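Local coordinates for protein putative polyketide biosynthesis enoyl-CoA hydratase homolog pksH (Bacillus subtilis, PDB 3HP0) that dehydrates the (S)-3-hydroxy-3-methylglutaryl group tethered to PksL to a 3-methylglutaconyl group during synthesis of the antibiotic bacillaene, at residues Q86-Q97 / C146-R154. Sequence-based numbering, arbitrary orientation.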
loop_
_atom_site.group_PDB
_atom_site.type_symbol
_atom_site.label_atom_id
_atom_site.label_comp_id
_atom_site.label_asym_id
_atom_site.label_seq_id
_atom_site.Cartn_x
_atom_site.Cartn_y
_atom_site.Cartn_z
ATOM N N GLN A 86 -4.861 -8.120 -10.201
ATOM C CA GLN A 86 -4.421 -7.506 -8.964
ATOM C C GLN A 86 -5.573 -7.516 -7.970
ATOM O O GLN A 86 -5.532 -6.824 -6.957
ATOM C CB GLN A 86 -3.980 -6.065 -9.218
ATOM C CG GLN A 86 -2.783 -5.932 -10.135
ATOM C CD GLN A 86 -1.603 -6.771 -9.682
ATOM O OE1 GLN A 86 -1.263 -6.799 -8.496
ATOM N NE2 GLN A 86 -0.963 -7.452 -10.630
ATOM N N GLU A 87 -6.605 -8.296 -8.268
ATOM C CA GLU A 87 -7.753 -8.373 -7.379
ATOM C C GLU A 87 -7.339 -8.738 -5.961
ATOM O O GLU A 87 -7.824 -8.147 -5.003
ATOM C CB GLU A 87 -8.779 -9.376 -7.909
ATOM C CG GLU A 87 -9.873 -9.748 -6.913
ATOM C CD GLU A 87 -11.192 -10.086 -7.588
ATOM O OE1 GLU A 87 -11.169 -10.474 -8.776
ATOM O OE2 GLU A 87 -12.251 -9.969 -6.932
ATOM N N PRO A 88 -6.441 -9.724 -5.804
ATOM C CA PRO A 88 -6.027 -10.080 -4.446
ATOM C C PRO A 88 -5.413 -8.878 -3.711
ATOM O O PRO A 88 -5.736 -8.607 -2.550
ATOM C CB PRO A 88 -5.020 -11.205 -4.685
ATOM C CG PRO A 88 -5.575 -11.876 -5.898
ATOM C CD PRO A 88 -5.931 -10.702 -6.779
ATOM N N LEU A 89 -4.528 -8.159 -4.395
ATOM C CA LEU A 89 -3.888 -6.989 -3.811
ATOM C C LEU A 89 -4.932 -5.922 -3.459
ATOM O O LEU A 89 -4.908 -5.345 -2.367
ATOM C CB LEU A 89 -2.872 -6.395 -4.792
ATOM C CG LEU A 89 -2.135 -5.145 -4.306
ATOM C CD1 LEU A 89 -1.276 -5.503 -3.100
ATOM C CD2 LEU A 89 -1.266 -4.573 -5.420
ATOM N N TYR A 90 -5.849 -5.666 -4.386
ATOM C CA TYR A 90 -6.879 -4.660 -4.165
ATOM C C TYR A 90 -7.750 -5.015 -2.969
ATOM O O TYR A 90 -8.028 -4.162 -2.127
ATOM C CB TYR A 90 -7.753 -4.507 -5.403
ATOM C CG TYR A 90 -8.502 -3.190 -5.471
ATOM C CD1 TYR A 90 -7.982 -2.107 -6.193
ATOM C CD2 TYR A 90 -9.740 -3.029 -4.837
ATOM C CE1 TYR A 90 -8.674 -0.916 -6.292
ATOM C CE2 TYR A 90 -10.444 -1.823 -4.928
ATOM C CZ TYR A 90 -9.909 -0.777 -5.662
ATOM O OH TYR A 90 -10.618 0.393 -5.813
ATOM N N ASP A 91 -8.171 -6.277 -2.891
ATOM C CA ASP A 91 -9.012 -6.735 -1.786
ATOM C C ASP A 91 -8.286 -6.683 -0.457
ATOM O O ASP A 91 -8.904 -6.460 0.579
ATOM C CB ASP A 91 -9.526 -8.149 -2.048
ATOM C CG ASP A 91 -10.581 -8.175 -3.125
ATOM O OD1 ASP A 91 -11.443 -7.271 -3.114
ATOM O OD2 ASP A 91 -10.552 -9.089 -3.973
ATOM N N LEU A 92 -6.977 -6.896 -0.497
ATOM C CA LEU A 92 -6.147 -6.829 0.698
ATOM C C LEU A 92 -6.186 -5.386 1.213
ATOM O O LEU A 92 -6.461 -5.138 2.392
ATOM C CB LEU A 92 -4.716 -7.214 0.353
ATOM C CG LEU A 92 -3.618 -6.975 1.388
ATOM C CD1 LEU A 92 -3.973 -7.627 2.716
ATOM C CD2 LEU A 92 -2.317 -7.526 0.835
ATOM N N TRP A 93 -5.933 -4.433 0.322
ATOM C CA TRP A 93 -5.954 -3.035 0.719
ATOM C C TRP A 93 -7.341 -2.665 1.219
ATOM O O TRP A 93 -7.479 -1.841 2.122
ATOM C CB TRP A 93 -5.550 -2.134 -0.448
ATOM C CG TRP A 93 -4.084 -2.231 -0.793
ATOM C CD1 TRP A 93 -3.084 -2.698 0.011
ATOM C CD2 TRP A 93 -3.459 -1.821 -2.012
ATOM N NE1 TRP A 93 -1.875 -2.606 -0.632
ATOM C CE2 TRP A 93 -2.075 -2.071 -1.877
ATOM C CE3 TRP A 93 -3.934 -1.269 -3.211
ATOM C CZ2 TRP A 93 -1.156 -1.787 -2.897
ATOM C CZ3 TRP A 93 -3.024 -0.989 -4.225
ATOM C CH2 TRP A 93 -1.649 -1.248 -4.061
HETATM N N MSE A 94 -8.369 -3.286 0.640
HETATM C CA MSE A 94 -9.743 -3.017 1.066
HETATM C C MSE A 94 -9.971 -3.574 2.467
HETATM O O MSE A 94 -10.644 -2.962 3.288
HETATM C CB MSE A 94 -10.752 -3.653 0.114
HETATM C CG MSE A 94 -10.831 -2.999 -1.248
HETATM SE SE MSE A 94 -12.544 -3.353 -2.111
HETATM C CE MSE A 94 -13.548 -1.890 -1.325
ATOM N N LYS A 95 -9.392 -4.738 2.729
ATOM C CA LYS A 95 -9.526 -5.405 4.018
ATOM C C LYS A 95 -8.954 -4.491 5.110
ATOM O O LYS A 95 -9.554 -4.321 6.177
ATOM C CB LYS A 95 -8.760 -6.733 3.989
ATOM C CG LYS A 95 -9.293 -7.819 4.906
ATOM C CD LYS A 95 -10.603 -8.376 4.366
ATOM C CE LYS A 95 -10.858 -9.801 4.860
ATOM N NZ LYS A 95 -12.070 -10.425 4.225
ATOM N N LEU A 96 -7.787 -3.913 4.833
ATOM C CA LEU A 96 -7.142 -3.012 5.772
ATOM C C LEU A 96 -8.091 -1.904 6.181
ATOM O O LEU A 96 -8.084 -1.476 7.332
ATOM C CB LEU A 96 -5.891 -2.400 5.145
ATOM C CG LEU A 96 -4.535 -3.100 5.270
ATOM C CD1 LEU A 96 -4.663 -4.521 5.781
ATOM C CD2 LEU A 96 -3.875 -3.060 3.914
ATOM N N GLN A 97 -8.908 -1.436 5.241
ATOM C CA GLN A 97 -9.868 -0.370 5.533
ATOM C C GLN A 97 -11.167 -0.878 6.156
ATOM O O GLN A 97 -11.913 -0.113 6.770
ATOM C CB GLN A 97 -10.283 0.355 4.260
ATOM C CG GLN A 97 -9.224 1.045 3.490
ATOM C CD GLN A 97 -9.828 2.075 2.559
ATOM O OE1 GLN A 97 -10.559 1.732 1.623
ATOM N NE2 GLN A 97 -9.543 3.346 2.822
ATOM N N CYS A 146 -4.538 0.815 -9.306
ATOM C CA CYS A 146 -5.012 0.140 -8.106
ATOM C C CYS A 146 -4.849 1.024 -6.869
ATOM O O CYS A 146 -5.688 1.025 -5.965
ATOM C CB CYS A 146 -4.265 -1.182 -7.910
ATOM S SG CYS A 146 -4.403 -2.363 -9.305
ATOM N N VAL A 147 -3.774 1.798 -6.850
ATOM C CA VAL A 147 -3.469 2.685 -5.734
ATOM C C VAL A 147 -4.361 3.915 -5.633
ATOM O O VAL A 147 -4.828 4.278 -4.547
ATOM C CB VAL A 147 -1.985 3.177 -5.822
ATOM C CG1 VAL A 147 -1.701 4.201 -4.736
ATOM C CG2 VAL A 147 -1.038 1.993 -5.711
ATOM N N LEU A 148 -4.596 4.545 -6.777
ATOM C CA LEU A 148 -5.355 5.797 -6.860
ATOM C C LEU A 148 -6.643 5.973 -6.075
ATOM O O LEU A 148 -6.848 7.032 -5.486
ATOM C CB LEU A 148 -5.603 6.164 -8.336
ATOM C CG LEU A 148 -4.330 6.463 -9.149
ATOM C CD1 LEU A 148 -4.664 6.714 -10.620
ATOM C CD2 LEU A 148 -3.626 7.677 -8.560
ATOM N N PRO A 149 -7.541 4.962 -6.063
ATOM C CA PRO A 149 -8.794 5.129 -5.307
ATOM C C PRO A 149 -8.544 5.314 -3.805
ATOM O O PRO A 149 -9.218 6.104 -3.137
ATOM C CB PRO A 149 -9.576 3.856 -5.630
ATOM C CG PRO A 149 -9.057 3.483 -7.004
ATOM C CD PRO A 149 -7.566 3.724 -6.860
ATOM N N PHE A 150 -7.569 4.580 -3.285
ATOM C CA PHE A 150 -7.199 4.678 -1.872
ATOM C C PHE A 150 -6.496 6.027 -1.610
ATOM O O PHE A 150 -6.786 6.709 -0.623
ATOM C CB PHE A 150 -6.274 3.513 -1.500
ATOM C CG PHE A 150 -6.929 2.156 -1.604
ATOM C CD1 PHE A 150 -7.723 1.667 -0.564
ATOM C CD2 PHE A 150 -6.789 1.387 -2.762
ATOM C CE1 PHE A 150 -8.362 0.443 -0.673
ATOM C CE2 PHE A 150 -7.431 0.149 -2.882
ATOM C CZ PHE A 150 -8.217 -0.321 -1.836
ATOM N N LEU A 151 -5.589 6.408 -2.509
ATOM C CA LEU A 151 -4.865 7.665 -2.374
ATOM C C LEU A 151 -5.853 8.823 -2.417
ATOM O O LEU A 151 -5.832 9.717 -1.558
ATOM C CB LEU A 151 -3.822 7.830 -3.499
ATOM C CG LEU A 151 -2.962 9.112 -3.390
ATOM C CD1 LEU A 151 -2.235 9.138 -2.040
ATOM C CD2 LEU A 151 -1.941 9.185 -4.520
ATOM N N ILE A 152 -6.726 8.788 -3.415
ATOM C CA ILE A 152 -7.729 9.821 -3.601
ATOM C C ILE A 152 -8.635 9.968 -2.390
ATOM O O ILE A 152 -8.992 11.082 -2.009
ATOM C CB ILE A 152 -8.576 9.531 -4.864
ATOM C CG1 ILE A 152 -7.702 9.769 -6.101
ATOM C CG2 ILE A 152 -9.879 10.372 -4.852
ATOM C CD1 ILE A 152 -8.410 9.540 -7.417
ATOM N N ARG A 153 -9.012 8.851 -1.776
ATOM C CA ARG A 153 -9.868 8.938 -0.601
ATOM C C ARG A 153 -9.162 9.745 0.507
ATOM O O ARG A 153 -9.810 10.422 1.301
ATOM C CB ARG A 153 -10.234 7.542 -0.071
ATOM C CG ARG A 153 -10.952 7.617 1.287
ATOM C CD ARG A 153 -11.027 6.287 2.041
ATOM N NE ARG A 153 -11.289 6.536 3.462
ATOM C CZ ARG A 153 -10.378 6.986 4.330
ATOM N NH1 ARG A 153 -9.130 7.225 3.932
ATOM N NH2 ARG A 153 -10.722 7.234 5.588
ATOM N N ARG A 154 -7.837 9.673 0.547
ATOM C CA ARG A 154 -7.070 10.390 1.564
ATOM C C ARG A 154 -6.732 11.845 1.262
ATOM O O ARG A 154 -6.869 12.703 2.130
ATOM C CB ARG A 154 -5.752 9.658 1.863
ATOM C CG ARG A 154 -5.802 8.737 3.058
ATOM C CD ARG A 154 -4.483 8.014 3.253
ATOM N NE ARG A 154 -4.520 7.186 4.448
ATOM C CZ ARG A 154 -4.217 7.612 5.673
ATOM N NH1 ARG A 154 -3.833 8.871 5.870
ATOM N NH2 ARG A 154 -4.343 6.787 6.712
#
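C146 touches Q86, Y90 and W93: SG meets Q86 CB at 3.7 Å, and CB lies 3.9 Å from W93 CZ3. The C146 carbonyl O approaches the indole edge. V147 points its CB away from helix 87-98, yet CG2 still touches W93 CH2 at 3.7 Å. Its side chain lies about 7 Å from that of active-site residue E137. P149 CB packs 3.6 Å from Y90 OH, whose hydrogen bond goes to V221 O on helix 220-235. In this crotonase-fold protein, the contact joins helices 87-98 and 148-155, whose N-to-C directions differ by 27° here. F150 is the knob in a hole formed by Y90, W93, M94 and Q97. Its CB points at helix 87-98, with CG anti to the carbonyl carbon. The ring turns its edge to the Y90 face, planes at 57°. One F150 face receives W93 CB in a CH-pi contact, 3.9 Å from the ring centroid, and the indole edge points to the same face. Q97 OE1 comes 3.4 Å from F150 CE1, with amide and ring planes 64° apart. M94 CG meets the F150 edge at CZ. R153 extends past Q97 in the opposite direction, its CD 3.4 Å from Q97 NE2.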